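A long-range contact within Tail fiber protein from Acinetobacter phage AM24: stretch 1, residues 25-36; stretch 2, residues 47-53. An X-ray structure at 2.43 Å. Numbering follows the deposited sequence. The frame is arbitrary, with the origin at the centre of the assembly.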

# COMPACT_ATOMS: atom_id res chain seq x y z
N SER A 25 1.43 -68.48 -9.23
CA SER A 25 1.25 -68.94 -7.85
C SER A 25 -0.04 -68.44 -7.22
O SER A 25 -0.54 -69.06 -6.27
CB SER A 25 2.46 -68.53 -7.00
OG SER A 25 2.67 -67.13 -7.04
N SER A 26 -0.60 -67.33 -7.72
CA SER A 26 -1.87 -66.81 -7.22
C SER A 26 -3.05 -67.70 -7.57
O SER A 26 -4.14 -67.50 -7.01
CB SER A 26 -2.13 -65.42 -7.79
OG SER A 26 -2.30 -65.49 -9.19
N GLY A 27 -2.88 -68.66 -8.47
CA GLY A 27 -3.96 -69.48 -8.96
C GLY A 27 -4.51 -69.06 -10.31
O GLY A 27 -5.22 -69.84 -10.94
N LYS A 28 -4.20 -67.85 -10.76
CA LYS A 28 -4.65 -67.37 -12.05
C LYS A 28 -3.63 -67.72 -13.13
O LYS A 28 -2.45 -67.94 -12.86
CB LYS A 28 -4.88 -65.85 -12.02
CG LYS A 28 -6.02 -65.44 -11.10
CD LYS A 28 -6.86 -64.32 -11.71
CE LYS A 28 -8.35 -64.61 -11.56
NZ LYS A 28 -8.69 -65.09 -10.19
N SER A 29 -4.11 -67.79 -14.37
CA SER A 29 -3.26 -68.19 -15.48
C SER A 29 -2.28 -67.08 -15.83
O SER A 29 -2.46 -65.91 -15.47
CB SER A 29 -4.10 -68.55 -16.70
OG SER A 29 -4.60 -67.39 -17.33
N GLN A 30 -1.22 -67.46 -16.55
CA GLN A 30 -0.26 -66.46 -17.02
C GLN A 30 -0.93 -65.47 -17.96
O GLN A 30 -0.57 -64.28 -17.97
CB GLN A 30 0.91 -67.13 -17.73
CG GLN A 30 1.96 -66.16 -18.24
CD GLN A 30 2.72 -65.48 -17.12
OE1 GLN A 30 3.17 -66.13 -16.18
NE2 GLN A 30 2.85 -64.15 -17.22
N GLN A 31 -1.90 -65.93 -18.76
CA GLN A 31 -2.62 -65.01 -19.63
C GLN A 31 -3.32 -63.92 -18.82
O GLN A 31 -3.31 -62.75 -19.20
CB GLN A 31 -3.63 -65.77 -20.48
CG GLN A 31 -4.32 -64.90 -21.52
CD GLN A 31 -3.33 -64.12 -22.37
OE1 GLN A 31 -2.56 -64.70 -23.13
NE2 GLN A 31 -3.35 -62.80 -22.23
N GLU A 32 -3.93 -64.29 -17.69
CA GLU A 32 -4.57 -63.29 -16.84
C GLU A 32 -3.56 -62.35 -16.20
O GLU A 32 -3.84 -61.16 -16.03
CB GLU A 32 -5.41 -63.98 -15.76
CG GLU A 32 -6.71 -64.57 -16.27
CD GLU A 32 -7.24 -65.67 -15.37
OE1 GLU A 32 -6.48 -66.62 -15.08
OE2 GLU A 32 -8.41 -65.59 -14.95
N VAL A 33 -2.38 -62.87 -15.84
CA VAL A 33 -1.30 -62.02 -15.35
C VAL A 33 -0.86 -61.05 -16.45
O VAL A 33 -0.67 -59.86 -16.20
CB VAL A 33 -0.12 -62.88 -14.85
CG1 VAL A 33 1.19 -62.11 -14.94
CG2 VAL A 33 -0.38 -63.36 -13.43
N ASN A 34 -0.69 -61.56 -17.68
CA ASN A 34 -0.30 -60.69 -18.78
C ASN A 34 -1.35 -59.61 -19.05
O ASN A 34 -1.00 -58.49 -19.42
CB ASN A 34 -0.06 -61.51 -20.05
CG ASN A 34 1.15 -62.42 -19.94
OD1 ASN A 34 1.86 -62.41 -18.94
ND2 ASN A 34 1.38 -63.22 -20.98
N ASN A 35 -2.63 -59.94 -18.85
CA ASN A 35 -3.69 -59.00 -19.18
C ASN A 35 -3.65 -57.73 -18.34
O ASN A 35 -4.19 -56.70 -18.77
CB ASN A 35 -5.05 -59.67 -19.03
CG ASN A 35 -5.36 -60.62 -20.18
OD1 ASN A 35 -4.71 -60.57 -21.22
ND2 ASN A 35 -6.35 -61.48 -19.99
N SER A 36 -3.02 -57.77 -17.16
CA SER A 36 -2.97 -56.58 -16.31
C SER A 36 -2.08 -55.48 -16.90
O SER A 36 -2.10 -54.36 -16.39
CB SER A 36 -2.49 -56.94 -14.91
OG SER A 36 -1.33 -57.75 -14.96
N ASN A 47 -13.78 -55.11 -16.82
CA ASN A 47 -13.81 -56.50 -17.26
C ASN A 47 -12.64 -57.32 -16.73
O ASN A 47 -12.60 -58.53 -16.95
CB ASN A 47 -13.83 -56.57 -18.79
CG ASN A 47 -15.17 -56.19 -19.37
OD1 ASN A 47 -15.95 -57.05 -19.78
ND2 ASN A 47 -15.46 -54.89 -19.40
N PHE A 48 -11.70 -56.69 -16.04
CA PHE A 48 -10.52 -57.36 -15.52
C PHE A 48 -10.77 -57.82 -14.09
O PHE A 48 -11.41 -57.13 -13.30
CB PHE A 48 -9.32 -56.41 -15.57
CG PHE A 48 -8.06 -56.99 -14.98
CD1 PHE A 48 -7.40 -58.03 -15.61
CD2 PHE A 48 -7.53 -56.47 -13.81
CE1 PHE A 48 -6.23 -58.55 -15.08
CE2 PHE A 48 -6.37 -56.99 -13.27
CZ PHE A 48 -5.72 -58.03 -13.91
N LYS A 49 -10.27 -59.01 -13.77
CA LYS A 49 -10.35 -59.55 -12.42
C LYS A 49 -8.97 -59.54 -11.78
O LYS A 49 -8.00 -59.99 -12.42
CB LYS A 49 -10.92 -60.97 -12.43
CG LYS A 49 -12.37 -61.04 -12.88
CD LYS A 49 -12.79 -62.46 -13.28
CE LYS A 49 -12.78 -63.39 -12.08
NZ LYS A 49 -13.15 -64.79 -12.45
N PRO A 50 -8.82 -59.03 -10.56
CA PRO A 50 -7.49 -58.94 -9.96
C PRO A 50 -6.90 -60.31 -9.67
O PRO A 50 -7.62 -61.27 -9.36
CB PRO A 50 -7.74 -58.16 -8.66
CG PRO A 50 -9.17 -58.43 -8.34
CD PRO A 50 -9.88 -58.54 -9.66
N ILE A 51 -5.58 -60.40 -9.79
CA ILE A 51 -4.91 -61.66 -9.54
C ILE A 51 -4.58 -61.84 -8.05
O ILE A 51 -4.57 -62.98 -7.56
CB ILE A 51 -3.64 -61.78 -10.41
CG1 ILE A 51 -2.68 -60.64 -10.12
CG2 ILE A 51 -4.02 -61.78 -11.88
CD1 ILE A 51 -1.35 -60.80 -10.82
N VAL A 52 -4.30 -60.76 -7.33
CA VAL A 52 -4.06 -60.81 -5.89
C VAL A 52 -4.92 -59.73 -5.23
O VAL A 52 -5.48 -58.86 -5.89
CB VAL A 52 -2.57 -60.62 -5.53
CG1 VAL A 52 -1.74 -61.79 -6.04
CG2 VAL A 52 -2.05 -59.30 -6.09
N ASN A 53 -5.00 -59.81 -3.91
CA ASN A 53 -5.74 -58.81 -3.14
C ASN A 53 -4.89 -57.56 -2.98
O ASN A 53 -3.72 -57.64 -2.60
CB ASN A 53 -6.14 -59.38 -1.78
CG ASN A 53 -7.24 -60.42 -1.88
OD1 ASN A 53 -7.63 -60.83 -2.97
ND2 ASN A 53 -7.75 -60.85 -0.73

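Two stretches of one chain of the phage AM24 tail fiber protein meet here: residues 25-36, a turn leading into a short helix that begins at Gln-30, and residues 47-53, which form no regular helix or strand. The nearest pair of CA atoms is that of Lys-28 and Ile-51, 6.2 Å apart; at the other end of the contact, CA of Ser-36 and CA of Phe-48 are 7.6 Å apart. The pairing runs in reverse order along the chain, Phe-48 near Ser-36 and Ile-51 lying against Lys-28 and the helix residue Val-33. No hydrogen bond crosses between them, and the 415 Å² buried, both sides summed, comes from van der Waals packing.

The apolar contacts centre on Ile-51, which has the largest covered area of any residue here. Its CA-to-CB bond points sideways, yet the side chain, with chi1 p and chi2 t, sends its methyls to the first stretch. CD1 of Ile-51 meets CG2 of Val-33 at 3.8 Å, a contact of two apolar side chains, although the CA-to-CB bond of Val-33 points away. CG2 of Ile-51 lies 3.8 Å from CD of Lys-28, so the lysine contributes its aliphatic chain rather than its charge; the same CD of Lys-28 is 3.9 Å from O of Pro-50. At the turn, CB of Ser-26 rests 3.5 Å from O of Ile-51 and 4.0 Å from CG1 of Val-52.

The aromatic contacts belong to Phe-48, whose CA-to-CB bond points toward the first stretch and whose t rotamer carries the ring to Glu-32, Asn-35 and Ser-36. O of Glu-32 approaches the ring edge, near its plane, 3.7 Å from CE1 of Phe-48; this places the partly negative oxygen near the slightly positive rim of the ring. CB of Ser-36 packs 3.6 Å from CZ of Phe-48, and C of Asn-35 lies 4.2 Å from CE1 of Phe-48, both obliquely to the ring.

Within the first stretch, polar bonds hold its shape; several side chains there also bond elsewhere in the structure. Ser-29 is the N-cap: N of Glu-32 donates to OG of Ser-29 at 3.2 Å, satisfying an amide that has no helical acceptor before it. Glu-32 reciprocates, its OE1 accepting from N of Ser-29 at 2.7 Å and from OG of Ser-29 at 3.0 Å. Backbone bonds then follow the helical pattern, N of Val-33 to O of Ser-29 at 3.1 Å and N of Asn-34 to O of Gln-30 at 2.7 Å. Side chains four residues apart pair up: NE2 of Gln-30 donates to OD1 of Asn-34 at 2.6 Å, and NE2 of Gln-31 to OD1 of Asn-35 at 2.8 Å. OG of Ser-36 donates to O of Val-33 at 2.5 Å, which occupies its hydroxyl while its CB packs against Phe-48. In the turn, N of Lys-28 makes a weak bond to OG of Ser-26 at 3.4 Å. Between them, Gly-27 has a positive phi at which a CB would jam against the carbonyl oxygen of Ser-26.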